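Local coordinates for putative peptidase M23 (Pseudomonas aeruginosa PAO1, PDB 2HSI), which is probably a zinc-dependent metalloendopeptidase of the M23 family, with a zinc ion held by histidine and aspartate side chains, at residues A[137-151]-A[213-225]. Numbering follows the deposited sequence.
Sequences QTAAYRRFSPGLPSN and TVFVDHGQGFISM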
loop_
_atom_site.group_PDB
_atom_site.type_symbol
_atom_site.label_atom_id
_atom_site.label_comp_id
_atom_site.label_asym_id
_atom_site.label_seq_id
_atom_site.Cartn_x
_atom_site.Cartn_y
_atom_site.Cartn_z
ATOM N N GLN A 137 -2.599 -6.075 -12.481
ATOM C CA GLN A 137 -2.091 -5.762 -11.153
ATOM C C GLN A 137 -1.247 -4.484 -11.140
ATOM O O GLN A 137 -1.338 -3.683 -10.205
ATOM C CB GLN A 137 -1.320 -6.945 -10.585
ATOM C CG GLN A 137 -2.237 -8.075 -10.150
ATOM C CD GLN A 137 -1.490 -9.328 -9.758
ATOM O OE1 GLN A 137 -1.309 -9.601 -8.577
ATOM N NE2 GLN A 137 -1.060 -10.106 -10.751
ATOM N N THR A 138 -0.445 -4.300 -12.190
ATOM C CA THR A 138 0.362 -3.085 -12.365
ATOM C C THR A 138 -0.535 -1.830 -12.459
ATOM O O THR A 138 -0.299 -0.825 -11.759
ATOM C CB THR A 138 1.303 -3.226 -13.599
ATOM O OG1 THR A 138 2.213 -4.315 -13.377
ATOM C CG2 THR A 138 2.101 -1.953 -13.837
ATOM N N ALA A 139 -1.582 -1.919 -13.277
ATOM C CA ALA A 139 -2.573 -0.847 -13.402
ATOM C C ALA A 139 -3.271 -0.528 -12.080
ATOM O O ALA A 139 -3.473 0.642 -11.760
ATOM C CB ALA A 139 -3.594 -1.178 -14.473
ATOM N N ALA A 140 -3.617 -1.565 -11.310
ATOM C CA ALA A 140 -4.310 -1.369 -10.025
ATOM C C ALA A 140 -3.479 -0.579 -9.004
ATOM O O ALA A 140 -3.984 0.339 -8.355
ATOM C CB ALA A 140 -4.735 -2.688 -9.438
ATOM N N TYR A 141 -2.202 -0.922 -8.873
ATOM C CA TYR A 141 -1.310 -0.164 -7.986
ATOM C C TYR A 141 -1.132 1.308 -8.385
ATOM O O TYR A 141 -0.831 2.150 -7.533
ATOM C CB TYR A 141 0.049 -0.834 -7.906
ATOM C CG TYR A 141 0.106 -2.105 -7.088
ATOM C CD1 TYR A 141 -0.372 -2.159 -5.767
ATOM C CD2 TYR A 141 0.696 -3.245 -7.622
ATOM C CE1 TYR A 141 -0.271 -3.337 -5.014
ATOM C CE2 TYR A 141 0.801 -4.404 -6.892
ATOM C CZ TYR A 141 0.320 -4.456 -5.595
ATOM O OH TYR A 141 0.439 -5.642 -4.914
ATOM N N ARG A 142 -1.329 1.604 -9.674
ATOM C CA ARG A 142 -1.181 2.955 -10.206
ATOM C C ARG A 142 -2.465 3.778 -10.147
ATOM O O ARG A 142 -2.458 4.946 -10.516
ATOM C CB ARG A 142 -0.648 2.915 -11.639
ATOM C CG ARG A 142 0.814 2.539 -11.688
ATOM C CD ARG A 142 1.269 2.123 -13.066
ATOM N NE ARG A 142 2.645 1.647 -12.998
ATOM C CZ ARG A 142 3.357 1.219 -14.038
ATOM N NH1 ARG A 142 2.824 1.182 -15.253
ATOM N NH2 ARG A 142 4.602 0.808 -13.853
ATOM N N ARG A 143 -3.557 3.176 -9.679
ATOM C CA ARG A 143 -4.789 3.931 -9.443
ATOM C C ARG A 143 -4.578 5.038 -8.390
ATOM O O ARG A 143 -3.983 4.799 -7.334
ATOM C CB ARG A 143 -5.929 3.009 -9.024
ATOM C CG ARG A 143 -7.295 3.679 -9.093
ATOM C CD ARG A 143 -8.201 3.097 -8.043
ATOM N NE ARG A 143 -9.559 3.646 -8.043
ATOM C CZ ARG A 143 -10.549 3.222 -8.830
ATOM N NH1 ARG A 143 -10.344 2.246 -9.713
ATOM N NH2 ARG A 143 -11.751 3.774 -8.731
ATOM N N PHE A 144 -5.018 6.249 -8.713
ATOM C CA PHE A 144 -4.905 7.375 -7.792
ATOM C C PHE A 144 -6.265 8.067 -7.657
ATOM O O PHE A 144 -6.550 9.042 -8.340
ATOM C CB PHE A 144 -3.806 8.358 -8.249
ATOM C CG PHE A 144 -3.412 9.369 -7.194
ATOM C CD1 PHE A 144 -2.483 9.042 -6.203
ATOM C CD2 PHE A 144 -3.977 10.639 -7.181
ATOM C CE1 PHE A 144 -2.124 9.994 -5.220
ATOM C CE2 PHE A 144 -3.641 11.577 -6.204
ATOM C CZ PHE A 144 -2.716 11.251 -5.226
ATOM N N SER A 145 -7.094 7.553 -6.757
ATOM C CA SER A 145 -8.423 8.109 -6.533
ATOM C C SER A 145 -8.312 9.301 -5.561
ATOM O O SER A 145 -7.348 9.369 -4.806
ATOM C CB SER A 145 -9.352 7.013 -5.998
ATOM O OG SER A 145 -8.914 6.555 -4.730
ATOM N N PRO A 146 -9.275 10.254 -5.595
ATOM C CA PRO A 146 -9.119 11.512 -4.817
ATOM C C PRO A 146 -9.289 11.491 -3.296
ATOM O O PRO A 146 -8.880 12.445 -2.617
ATOM C CB PRO A 146 -10.167 12.437 -5.443
ATOM C CG PRO A 146 -11.207 11.527 -5.975
ATOM C CD PRO A 146 -10.504 10.270 -6.412
ATOM N N GLY A 147 -9.904 10.441 -2.761
ATOM C CA GLY A 147 -10.279 10.419 -1.354
ATOM C C GLY A 147 -9.154 10.231 -0.350
ATOM O O GLY A 147 -8.117 9.630 -0.642
ATOM N N LEU A 148 -9.381 10.745 0.849
ATOM C CA LEU A 148 -8.439 10.622 1.955
ATOM C C LEU A 148 -8.685 9.303 2.682
ATOM O O LEU A 148 -9.841 8.957 2.963
ATOM C CB LEU A 148 -8.594 11.803 2.930
ATOM C CG LEU A 148 -8.298 13.231 2.421
ATOM C CD1 LEU A 148 -8.959 14.292 3.302
ATOM C CD2 LEU A 148 -6.806 13.505 2.299
ATOM N N PRO A 149 -7.601 8.561 2.985
ATOM C CA PRO A 149 -7.652 7.365 3.805
ATOM C C PRO A 149 -8.341 7.578 5.152
ATOM O O PRO A 149 -8.172 8.629 5.808
ATOM C CB PRO A 149 -6.179 7.027 4.015
ATOM C CG PRO A 149 -5.532 7.521 2.774
ATOM C CD PRO A 149 -6.228 8.829 2.531
ATOM N N SER A 150 -9.117 6.575 5.543
ATOM C CA SER A 150 -9.842 6.590 6.819
ATOM C C SER A 150 -8.884 6.602 8.008
ATOM O O SER A 150 -9.131 7.273 9.010
ATOM C CB SER A 150 -10.802 5.395 6.908
ATOM O OG SER A 150 -10.122 4.176 7.216
ATOM N N ASN A 151 -7.785 5.864 7.874
ATOM C CA ASN A 151 -6.734 5.802 8.888
ATOM C C ASN A 151 -5.410 5.477 8.235
ATOM O O ASN A 151 -5.356 4.665 7.299
ATOM C CB ASN A 151 -7.057 4.760 9.974
ATOM C CG ASN A 151 -7.540 3.432 9.403
ATOM O OD1 ASN A 151 -8.561 3.372 8.715
ATOM N ND2 ASN A 151 -6.833 2.362 9.713
ATOM N N THR A 213 -6.814 -13.048 -5.532
ATOM C CA THR A 213 -6.142 -11.799 -5.200
ATOM C C THR A 213 -7.179 -10.716 -5.123
ATOM O O THR A 213 -8.068 -10.673 -5.963
ATOM C CB THR A 213 -5.076 -11.444 -6.271
ATOM O OG1 THR A 213 -4.137 -12.517 -6.375
ATOM C CG2 THR A 213 -4.313 -10.147 -5.919
ATOM N N VAL A 214 -7.075 -9.866 -4.101
ATOM C CA VAL A 214 -7.961 -8.721 -3.948
ATOM C C VAL A 214 -7.162 -7.440 -3.641
ATOM O O VAL A 214 -6.260 -7.459 -2.817
ATOM C CB VAL A 214 -9.093 -8.992 -2.890
ATOM C CG1 VAL A 214 -8.530 -9.385 -1.508
ATOM C CG2 VAL A 214 -10.053 -7.804 -2.792
ATOM N N PHE A 215 -7.477 -6.360 -4.351
ATOM C CA PHE A 215 -6.875 -5.046 -4.114
ATOM C C PHE A 215 -7.922 -4.105 -3.517
ATOM O O PHE A 215 -9.017 -3.970 -4.067
ATOM C CB PHE A 215 -6.419 -4.401 -5.423
ATOM C CG PHE A 215 -5.161 -4.983 -6.023
ATOM C CD1 PHE A 215 -4.046 -4.180 -6.200
ATOM C CD2 PHE A 215 -5.117 -6.287 -6.496
ATOM C CE1 PHE A 215 -2.899 -4.676 -6.805
ATOM C CE2 PHE A 215 -3.965 -6.791 -7.084
ATOM C CZ PHE A 215 -2.859 -5.987 -7.234
ATOM N N VAL A 216 -7.558 -3.440 -2.419
ATOM C CA VAL A 216 -8.398 -2.437 -1.757
ATOM C C VAL A 216 -7.740 -1.048 -1.802
ATOM O O VAL A 216 -6.632 -0.836 -1.270
ATOM C CB VAL A 216 -8.701 -2.814 -0.285
ATOM C CG1 VAL A 216 -9.568 -1.752 0.378
ATOM C CG2 VAL A 216 -9.386 -4.172 -0.199
ATOM N N ASP A 217 -8.426 -0.116 -2.450
ATOM C CA ASP A 217 -7.931 1.249 -2.598
ATOM C C ASP A 217 -8.363 2.100 -1.394
ATOM O O ASP A 217 -9.521 2.470 -1.279
ATOM C CB ASP A 217 -8.421 1.822 -3.936
ATOM C CG ASP A 217 -8.051 3.285 -4.146
ATOM O OD1 ASP A 217 -7.081 3.758 -3.534
ATOM O OD2 ASP A 217 -8.736 3.965 -4.949
ATOM N N HIS A 218 -7.423 2.417 -0.507
ATOM C CA HIS A 218 -7.730 3.288 0.636
ATOM C C HIS A 218 -7.814 4.766 0.250
ATOM O O HIS A 218 -8.252 5.576 1.048
ATOM C CB HIS A 218 -6.746 3.073 1.799
ATOM C CG HIS A 218 -6.531 1.632 2.141
ATOM N ND1 HIS A 218 -7.541 0.819 2.609
ATOM C CD2 HIS A 218 -5.426 0.852 2.065
ATOM C CE1 HIS A 218 -7.071 -0.402 2.798
ATOM N NE2 HIS A 218 -5.787 -0.405 2.487
ATOM N N GLY A 219 -7.367 5.099 -0.961
ATOM C CA GLY A 219 -7.426 6.456 -1.493
ATOM C C GLY A 219 -6.043 7.026 -1.774
ATOM O O GLY A 219 -5.093 6.757 -1.041
ATOM N N GLN A 220 -5.939 7.807 -2.848
ATOM C CA GLN A 220 -4.704 8.519 -3.227
ATOM C C GLN A 220 -3.472 7.610 -3.289
ATOM O O GLN A 220 -2.417 7.917 -2.729
ATOM C CB GLN A 220 -4.456 9.754 -2.335
ATOM C CG GLN A 220 -5.505 10.853 -2.489
ATOM C CD GLN A 220 -5.083 12.179 -1.886
ATOM O OE1 GLN A 220 -3.900 12.513 -1.824
ATOM N NE2 GLN A 220 -6.068 12.962 -1.464
ATOM N N GLY A 221 -3.647 6.488 -3.969
ATOM C CA GLY A 221 -2.578 5.530 -4.210
ATOM C C GLY A 221 -2.210 4.618 -3.058
ATOM O O GLY A 221 -1.354 3.744 -3.218
ATOM N N PHE A 222 -2.834 4.833 -1.897
ATOM C CA PHE A 222 -2.598 4.037 -0.698
ATOM C C PHE A 222 -3.442 2.783 -0.841
ATOM O O PHE A 222 -4.662 2.839 -0.733
ATOM C CB PHE A 222 -3.024 4.835 0.538
ATOM C CG PHE A 222 -2.675 4.202 1.864
ATOM C CD1 PHE A 222 -1.558 3.386 2.017
ATOM C CD2 PHE A 222 -3.444 4.502 2.999
ATOM C CE1 PHE A 222 -1.233 2.850 3.261
ATOM C CE2 PHE A 222 -3.131 3.969 4.246
ATOM C CZ PHE A 222 -2.025 3.146 4.381
ATOM N N ILE A 223 -2.785 1.659 -1.107
ATOM C CA ILE A 223 -3.481 0.440 -1.565
ATOM C C ILE A 223 -3.002 -0.804 -0.800
ATOM O O ILE A 223 -1.787 -1.024 -0.656
ATOM C CB ILE A 223 -3.302 0.268 -3.113
ATOM C CG1 ILE A 223 -4.100 1.349 -3.880
ATOM C CG2 ILE A 223 -3.692 -1.167 -3.605
ATOM C CD1 ILE A 223 -3.691 1.554 -5.322
ATOM N N SER A 224 -3.948 -1.612 -0.309
ATOM C CA SER A 224 -3.630 -2.952 0.203
ATOM C C SER A 224 -3.944 -4.014 -0.846
ATOM O O SER A 224 -4.959 -3.940 -1.541
ATOM C CB SER A 224 -4.399 -3.275 1.484
ATOM O OG SER A 224 -3.898 -2.536 2.587
ATOM N N MET A 225 -3.062 -4.998 -0.950
ATOM C CA MET A 225 -3.302 -6.158 -1.799
ATOM C C MET A 225 -3.181 -7.406 -0.935
ATOM O O MET A 225 -2.320 -7.473 -0.045
ATOM C CB MET A 225 -2.317 -6.182 -2.976
ATOM C CG MET A 225 -2.430 -7.400 -3.921
ATOM S SD MET A 225 -1.586 -8.877 -3.294
ATOM C CE MET A 225 -0.725 -9.417 -4.776
HETATM O O HOH W 1 0.191 2.594 -4.956
HETATM O O HOH W 2 -5.821 5.311 -5.208
HETATM O O HOH W 3 -9.761 4.874 3.251
#
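Y141 and F215 make the tight end of this contact, where the last turn of helix 127-141 lies on a beta hairpin of the M23 peptidase sheet, strands 213-219 and 222-229. The rings form a T-shaped pair, planes at 59°: CE1 of F215 stands over the centre of the Y141 face, 3.4 Å from CZ of Y141. A140 drops its CB over a face of F215, and CG of Q137 reaches CZ of the same ring. With CG anti to its carbonyl carbon (chi1 -74°), the Y141 side chain slants from I223 toward M225, and its OH comes 3.4 Å from CB of M225, whose side chain packs near the zinc ligand H261.

Beyond the helix the contact turns more polar and hydrated, and R143, P146 and L148 lie exposed at its margin. There the chain wraps the type I' turn from G219 to F222, and F144 lays a ring face over CA of Q220 in a CH-pi contact. D217 OD2 takes the OG of S145 on its syn side at 2.6 Å and a salt bridge from NE of R143. Q220 is gripped twice, its N by S145 O and its NE2 by P146 O, while its OE1 turns to V62 of the N-terminal sheet. One water ties the two segments together: it donates to R143 O and D217 OD1, and accepts from S145 N and, at 2.8 Å, from G221 N.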